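PDB 6AKZ: GlcNAc Inducible Gene 2, GIG2 from Candida albicans, which probably acts as an iron-dependent oxygenase of the DUF1479 family, a cupin-type oxidoreductase whose gene is induced by N-acetylglucosamine. Local coordinates for residues L256-S267 against I338-W349. Sequence-based numbering, arbitrary orientation.
Sequences LQGWLALSNNKS and IPDVKKGSFVFW
Gln257 and Trp349 form a hydrogen-bonded pair of two antiparallel strands, 256-261 and 346-349, inside the main sheet of a cupin-type core; Gln257 N reaches Trp349 O over 2.7 Å. With CG anti to the carbonyl carbon (chi1 -67°) and the chain extended beyond it, the Gln257 side chain climbs across the indole: CB sits over a face of the six-membered ring, a CH-pi contact 3.8 Å from its centroid; CG and NE2 pass Trp349 NE1; CD is 3.5 Å from Trp349 NE1; and OE1 lies 3.4 Å from Trp349 CZ2, the amide turned 44° against the ring. NE2 hydrogen-bonds to OD2 of the iron ligand Asp194, and Trp349 meets the ring of the ligand His355, which puts both residues in the second shell. On the same face of the sheet, Trp259 CD1 touches Trp349 CZ3 at 3.6 Å, and Val347 CB lies over the six-membered ring of Trp259, 3.9 Å from its centroid. On the opposite face, Trp259 O lies 3.3 Å above the Phe346 ring plane, over its centre. Beyond the strands, an isolated antiparallel beta bridge joins Asn265 to Val341 through two backbone hydrogen bonds. At the far end Ser267 OG gives its proton to Ile338 O at 2.7 Å.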
ATOM      1  N   LEU A 256      -0.786   2.227  -3.787  1.00 11.14           N
ATOM      2  CA  LEU A 256      -0.793   0.811  -4.069  1.00 10.99           C
ATOM      3  C   LEU A 256       0.457   0.186  -3.603  1.00 11.14           C
ATOM      4  O   LEU A 256       1.543   0.780  -3.801  1.00 10.24           O
ATOM      5  CB  LEU A 256      -0.875   0.582  -5.572  1.00 10.87           C
ATOM      6  CG  LEU A 256      -2.111   1.099  -6.309  1.00 11.19           C
ATOM      7  CD1 LEU A 256      -1.895   0.843  -7.809  1.00 11.59           C
ATOM      8  CD2 LEU A 256      -3.368   0.402  -5.798  1.00 10.68           C
ATOM      9  N   GLN A 257       0.382  -1.036  -3.089  1.00  9.96           N
ATOM     10  CA  GLN A 257       1.596  -1.841  -2.879  1.00 10.82           C
ATOM     11  C   GLN A 257       1.714  -2.722  -4.111  1.00 10.79           C
ATOM     12  O   GLN A 257       0.752  -2.980  -4.829  1.00 10.05           O
ATOM     13  CB  GLN A 257       1.491  -2.748  -1.680  1.00 12.99           C
ATOM     14  CG  GLN A 257       1.419  -2.009  -0.321  1.00 13.72           C
ATOM     15  CD  GLN A 257       1.577  -2.949   0.871  1.00 17.37           C
ATOM     16  OE1 GLN A 257       2.508  -3.732   0.892  1.00 18.80           O
ATOM     17  NE2 GLN A 257       0.750  -2.800   1.901  1.00 15.87           N
ATOM     18  N   GLY A 258       2.916  -3.159  -4.352  1.00  9.73           N
ATOM     19  CA  GLY A 258       3.199  -3.965  -5.530  1.00  9.30           C
ATOM     20  C   GLY A 258       4.493  -4.698  -5.566  1.00 10.03           C
ATOM     21  O   GLY A 258       5.423  -4.334  -4.817  1.00  9.12           O
ATOM     22  N   TRP A 259       4.607  -5.597  -6.530  1.00  9.74           N
ATOM     23  CA  TRP A 259       5.903  -6.178  -6.837  1.00 10.18           C
ATOM     24  C   TRP A 259       5.946  -6.854  -8.162  1.00  9.70           C
ATOM     25  O   TRP A 259       4.861  -7.167  -8.775  1.00  9.30           O
ATOM     26  CB  TRP A 259       6.278  -7.200  -5.762  1.00 10.33           C
ATOM     27  CG  TRP A 259       5.280  -8.231  -5.326  1.00  9.01           C
ATOM     28  CD1 TRP A 259       4.714  -8.284  -4.071  1.00 10.04           C
ATOM     29  CD2 TRP A 259       4.807  -9.433  -6.007  1.00  9.57           C
ATOM     30  NE1 TRP A 259       3.926  -9.415  -3.945  1.00 10.13           N
ATOM     31  CE2 TRP A 259       3.980 -10.143  -5.076  1.00 11.55           C
ATOM     32  CE3 TRP A 259       4.997  -9.973  -7.275  1.00 10.15           C
ATOM     33  CZ2 TRP A 259       3.314 -11.299  -5.403  1.00 11.43           C
ATOM     34  CZ3 TRP A 259       4.354 -11.153  -7.611  1.00 11.93           C
ATOM     35  CH2 TRP A 259       3.526 -11.798  -6.695  1.00 11.11           C
ATOM     36  N   LEU A 260       7.165  -6.966  -8.641  1.00 10.42           N
ATOM     37  CA  LEU A 260       7.508  -7.643  -9.903  1.00 10.93           C
ATOM     38  C   LEU A 260       7.956  -9.050  -9.614  1.00 11.63           C
ATOM     39  O   LEU A 260       8.871  -9.255  -8.799  1.00 10.43           O
ATOM     40  CB  LEU A 260       8.615  -6.893 -10.661  1.00 12.49           C
ATOM     41  CG  LEU A 260       9.205  -7.553 -11.956  1.00 11.82           C
ATOM     42  CD1 LEU A 260       8.148  -7.496 -13.017  1.00 13.23           C
ATOM     43  CD2 LEU A 260      10.411  -6.756 -12.356  1.00 13.73           C
ATOM     44  N   ALA A 261       7.356 -10.018 -10.277  1.00 10.90           N
ATOM     45  CA  ALA A 261       7.707 -11.445 -10.141  1.00 11.94           C
ATOM     46  C   ALA A 261       9.037 -11.818 -10.800  1.00 12.44           C
ATOM     47  O   ALA A 261       9.211 -11.622 -12.001  1.00 11.70           O
ATOM     48  CB  ALA A 261       6.589 -12.335 -10.728  1.00 10.87           C
ATOM     49  N   LEU A 262       9.965 -12.351 -10.012  1.00 13.69           N
ATOM     50  CA  LEU A 262      11.298 -12.784 -10.490  1.00 13.48           C
ATOM     51  C   LEU A 262      11.336 -14.324 -10.585  1.00 14.16           C
ATOM     52  O   LEU A 262      12.374 -14.908 -10.956  1.00 13.88           O
ATOM     53  CB  LEU A 262      12.350 -12.326  -9.494  1.00 13.97           C
ATOM     54  CG  LEU A 262      12.438 -10.812  -9.247  1.00 13.33           C
ATOM     55  CD1 LEU A 262      13.521 -10.547  -8.195  1.00 15.58           C
ATOM     56  CD2 LEU A 262      12.650 -10.098 -10.556  1.00 12.60           C
ATOM     57  N   SER A 263      10.205 -14.962 -10.324  1.00 11.63           N
ATOM     58  CA  SER A 263      10.128 -16.428 -10.312  1.00 12.57           C
ATOM     59  C   SER A 263       8.717 -16.888 -10.736  1.00 13.32           C
ATOM     60  O   SER A 263       7.761 -16.087 -10.707  1.00 15.25           O
ATOM     61  CB  SER A 263      10.469 -16.946  -8.927  1.00 13.60           C
ATOM     62  OG  SER A 263       9.581 -16.449  -7.943  1.00 13.94           O
ATOM     63  N   ASN A 264       8.610 -18.151 -11.138  1.00 14.04           N
ATOM     64  CA  ASN A 264       7.320 -18.783 -11.372  1.00 14.53           C
ATOM     65  C   ASN A 264       6.921 -19.527 -10.115  1.00 14.02           C
ATOM     66  O   ASN A 264       7.696 -20.430  -9.696  1.00 15.94           O
ATOM     67  CB  ASN A 264       7.405 -19.823 -12.485  1.00 15.33           C
ATOM     68  CG  ASN A 264       7.840 -19.248 -13.792  1.00 16.97           C
ATOM     69  OD1 ASN A 264       7.362 -18.186 -14.278  1.00 16.69           O
ATOM     70  ND2 ASN A 264       8.833 -19.921 -14.382  1.00 17.61           N
ATOM     71  N   ASN A 265       5.743 -19.232  -9.516  1.00 13.32           N
ATOM     72  CA  ASN A 265       5.255 -19.959  -8.305  1.00 12.54           C
ATOM     73  C   ASN A 265       3.754 -20.109  -8.371  1.00 15.15           C
ATOM     74  O   ASN A 265       3.070 -19.145  -8.696  1.00 15.02           O
ATOM     75  CB  ASN A 265       5.588 -19.219  -7.030  1.00 14.07           C
ATOM     76  CG  ASN A 265       7.050 -18.822  -6.968  1.00 14.56           C
ATOM     77  OD1 ASN A 265       7.413 -17.716  -7.465  1.00 16.26           O
ATOM     78  ND2 ASN A 265       7.932 -19.737  -6.523  1.00 12.73           N
ATOM     79  N   LYS A 266       3.249 -21.295  -8.138  1.00 13.56           N
ATOM     80  CA  LYS A 266       1.790 -21.555  -8.326  1.00 15.05           C
ATOM     81  C   LYS A 266       1.088 -21.047  -7.054  1.00 15.43           C
ATOM     82  O   LYS A 266       1.772 -20.730  -6.147  1.00 14.46           O
ATOM     83  CB  LYS A 266       1.520 -23.020  -8.446  1.00 17.74           C
ATOM     84  CG  LYS A 266       1.964 -23.546  -9.791  1.00 21.61           C
ATOM     85  CD  LYS A 266       1.741 -25.052  -9.850  1.00 27.27           C
ATOM     86  CE  LYS A 266       2.452 -25.695 -11.008  1.00 32.18           C
ATOM     87  NZ  LYS A 266       3.866 -25.981 -10.592  1.00 39.21           N
ATOM     88  N   SER A 267      -0.229 -20.851  -7.085  1.00 15.61           N
ATOM     89  CA  SER A 267      -0.992 -20.350  -5.902  1.00 15.26           C
ATOM     90  C   SER A 267      -0.601 -21.125  -4.684  1.00 14.82           C
ATOM     91  O   SER A 267      -0.469 -22.374  -4.757  1.00 17.24           O
ATOM     92  CB  SER A 267      -2.525 -20.462  -6.110  1.00 16.36           C
ATOM     93  OG  SER A 267      -2.913 -19.817  -7.250  1.00 18.85           O
ATOM     94  N   ILE A 338      -3.326 -15.559  -4.407  1.00 12.70           N
ATOM     95  CA  ILE A 338      -3.333 -15.034  -5.796  1.00 12.59           C
ATOM     96  C   ILE A 338      -3.201 -16.163  -6.814  1.00 14.20           C
ATOM     97  O   ILE A 338      -2.828 -17.282  -6.451  1.00 14.24           O
ATOM     98  CB  ILE A 338      -2.250 -13.967  -6.009  1.00 13.33           C
ATOM     99  CG1 ILE A 338      -0.862 -14.570  -5.740  1.00 11.60           C
ATOM    100  CG2 ILE A 338      -2.627 -12.721  -5.201  1.00 14.72           C
ATOM    101  CD1 ILE A 338       0.215 -13.647  -6.197  1.00 13.75           C
ATOM    102  N   PRO A 339      -3.564 -15.901  -8.088  1.00 15.78           N
ATOM    103  CA  PRO A 339      -3.335 -16.861  -9.205  1.00 16.16           C
ATOM    104  C   PRO A 339      -1.871 -17.205  -9.344  1.00 15.32           C
ATOM    105  O   PRO A 339      -0.983 -16.567  -8.738  1.00 16.28           O
ATOM    106  CB  PRO A 339      -3.974 -16.181 -10.454  1.00 17.02           C
ATOM    107  CG  PRO A 339      -4.519 -14.875  -9.981  1.00 17.35           C
ATOM    108  CD  PRO A 339      -4.273 -14.693  -8.539  1.00 17.02           C
ATOM    109  N   ASP A 340      -1.627 -18.307 -10.046  1.00 16.33           N
ATOM    110  CA  ASP A 340      -0.251 -18.732 -10.385  1.00 14.64           C
ATOM    111  C   ASP A 340       0.540 -17.509 -10.879  1.00 12.89           C
ATOM    112  O   ASP A 340       0.019 -16.712 -11.623  1.00 13.92           O
ATOM    113  CB  ASP A 340      -0.271 -19.824 -11.471  1.00 15.98           C
ATOM    114  CG  ASP A 340      -0.854 -21.146 -10.958  1.00 19.53           C
ATOM    115  OD1 ASP A 340      -1.019 -21.375  -9.701  1.00 18.08           O
ATOM    116  OD2 ASP A 340      -1.172 -21.974 -11.860  1.00 20.70           O
ATOM    117  N   VAL A 341       1.724 -17.324 -10.354  1.00 12.58           N
ATOM    118  CA  VAL A 341       2.583 -16.195 -10.714  1.00 14.34           C
ATOM    119  C   VAL A 341       3.620 -16.685 -11.718  1.00 14.37           C
ATOM    120  O   VAL A 341       4.288 -17.707 -11.461  1.00 14.34           O
ATOM    121  CB  VAL A 341       3.317 -15.700  -9.444  1.00 17.90           C
ATOM    122  CG1 VAL A 341       4.356 -14.662  -9.752  1.00 20.58           C
ATOM    123  CG2 VAL A 341       2.298 -15.162  -8.473  1.00 21.50           C
ATOM    124  N   LYS A 342       3.760 -15.939 -12.810  1.00 14.41           N
ATOM    125  CA  LYS A 342       4.799 -16.143 -13.804  1.00 14.80           C
ATOM    126  C   LYS A 342       5.864 -14.992 -13.737  1.00 15.36           C
ATOM    127  O   LYS A 342       5.564 -13.832 -13.508  1.00 11.85           O
ATOM    128  CB  LYS A 342       4.161 -16.260 -15.191  1.00 18.36           C
ATOM    129  CG  LYS A 342       3.118 -17.386 -15.304  1.00 20.45           C
ATOM    130  CD  LYS A 342       3.780 -18.737 -15.182  1.00 25.52           C
ATOM    131  CE  LYS A 342       2.819 -19.904 -15.591  1.00 26.85           C
ATOM    132  NZ  LYS A 342       2.238 -20.585 -14.380  1.00 29.00           N
ATOM    133  N   LYS A 343       7.099 -15.336 -13.992  1.00 16.60           N
ATOM    134  CA  LYS A 343       8.217 -14.314 -14.172  1.00 15.43           C
ATOM    135  C   LYS A 343       7.782 -13.153 -15.051  1.00 15.55           C
ATOM    136  O   LYS A 343       7.159 -13.364 -16.075  1.00 16.84           O
ATOM    137  CB  LYS A 343       9.428 -14.975 -14.858  1.00 16.80           C
ATOM    138  CG  LYS A 343      10.104 -15.959 -14.000  1.00 18.79           C
ATOM    139  CD  LYS A 343      11.221 -16.660 -14.771  1.00 19.66           C
ATOM    140  CE  LYS A 343      11.923 -17.625 -13.830  1.00 20.13           C
ATOM    141  NZ  LYS A 343      13.048 -18.331 -14.516  1.00 23.52           N
ATOM    142  N   GLY A 344       7.994 -11.947 -14.587  1.00 13.67           N
ATOM    143  CA  GLY A 344       7.644 -10.784 -15.371  1.00 14.98           C
ATOM    144  C   GLY A 344       6.225 -10.305 -15.312  1.00 15.46           C
ATOM    145  O   GLY A 344       5.903  -9.318 -16.034  1.00 14.51           O
ATOM    146  N   SER A 345       5.411 -10.906 -14.436  1.00 12.61           N
ATOM    147  CA  SER A 345       4.131 -10.342 -14.041  1.00 14.01           C
ATOM    148  C   SER A 345       4.353  -9.347 -12.920  1.00 15.20           C
ATOM    149  O   SER A 345       5.330  -9.394 -12.206  1.00 12.60           O
ATOM    150  CB  SER A 345       3.163 -11.397 -13.503  1.00 13.57           C
ATOM    151  OG  SER A 345       2.869 -12.286 -14.567  1.00 16.13           O
ATOM    152  N   PHE A 346       3.426  -8.412 -12.831  1.00 12.78           N
ATOM    153  CA  PHE A 346       3.407  -7.399 -11.780  1.00 11.09           C
ATOM    154  C   PHE A 346       2.114  -7.564 -11.026  1.00 10.67           C
ATOM    155  O   PHE A 346       1.055  -7.655 -11.666  1.00 12.72           O
ATOM    156  CB  PHE A 346       3.608  -6.003 -12.312  1.00 11.57           C
ATOM    157  CG  PHE A 346       4.165  -5.063 -11.321  1.00 10.57           C
ATOM    158  CD1 PHE A 346       3.338  -4.477 -10.365  1.00 10.58           C
ATOM    159  CD2 PHE A 346       5.513  -4.816 -11.241  1.00 10.60           C
ATOM    160  CE1 PHE A 346       3.856  -3.676  -9.414  1.00 11.70           C
ATOM    161  CE2 PHE A 346       6.026  -3.983 -10.281  1.00 10.31           C
ATOM    162  CZ  PHE A 346       5.228  -3.438  -9.367  1.00 11.34           C
ATOM    163  N   VAL A 347       2.184  -7.525  -9.679  1.00 10.14           N
ATOM    164  CA  VAL A 347       1.028  -7.653  -8.846  1.00  9.95           C
ATOM    165  C   VAL A 347       0.871  -6.345  -8.037  1.00 10.79           C
ATOM    166  O   VAL A 347       1.802  -5.942  -7.337  1.00 10.36           O
ATOM    167  CB  VAL A 347       1.058  -8.889  -7.946  1.00 10.89           C
ATOM    168  CG1 VAL A 347       0.012  -8.844  -6.837  1.00 11.90           C
ATOM    169  CG2 VAL A 347       0.957 -10.160  -8.792  1.00 11.18           C
ATOM    170  N   PHE A 348      -0.318  -5.787  -8.084  1.00  9.72           N
ATOM    171  CA  PHE A 348      -0.709  -4.562  -7.321  1.00 10.00           C
ATOM    172  C   PHE A 348      -1.814  -4.892  -6.326  1.00 11.92           C
ATOM    173  O   PHE A 348      -2.750  -5.642  -6.631  1.00 10.97           O
ATOM    174  CB  PHE A 348      -1.297  -3.506  -8.242  1.00 11.27           C
ATOM    175  CG  PHE A 348      -0.325  -2.782  -9.078  1.00 11.76           C
ATOM    176  CD1 PHE A 348       0.535  -1.877  -8.493  1.00 12.96           C
ATOM    177  CD2 PHE A 348      -0.291  -2.967 -10.474  1.00 13.98           C
ATOM    178  CE1 PHE A 348       1.477  -1.147  -9.230  1.00 14.29           C
ATOM    179  CE2 PHE A 348       0.669  -2.245 -11.218  1.00 13.18           C
ATOM    180  CZ  PHE A 348       1.532  -1.349 -10.595  1.00 12.20           C
ATOM    181  N   TRP A 349      -1.770  -4.294  -5.148  1.00 12.04           N
ATOM    182  CA  TRP A 349      -2.913  -4.267  -4.324  1.00 10.82           C
ATOM    183  C   TRP A 349      -3.060  -2.884  -3.650  1.00 10.76           C
ATOM    184  O   TRP A 349      -2.101  -2.180  -3.273  1.00  9.84           O
ATOM    185  CB  TRP A 349      -3.010  -5.397  -3.311  1.00 10.11           C
ATOM    186  CG  TRP A 349      -1.916  -5.467  -2.274  1.00 12.30           C
ATOM    187  CD1 TRP A 349      -2.019  -5.078  -0.983  1.00 12.89           C
ATOM    188  CD2 TRP A 349      -0.573  -5.939  -2.454  1.00 11.43           C
ATOM    189  NE1 TRP A 349      -0.773  -5.268  -0.291  1.00 13.39           N
ATOM    190  CE2 TRP A 349       0.084  -5.875  -1.172  1.00 12.84           C
ATOM    191  CE3 TRP A 349       0.131  -6.477  -3.545  1.00 12.05           C
ATOM    192  CZ2 TRP A 349       1.396  -6.316  -0.976  1.00 12.61           C
ATOM    193  CZ3 TRP A 349       1.485  -6.869  -3.352  1.00 14.03           C
ATOM    194  CH2 TRP A 349       2.089  -6.789  -2.104  1.00 13.19           C
TER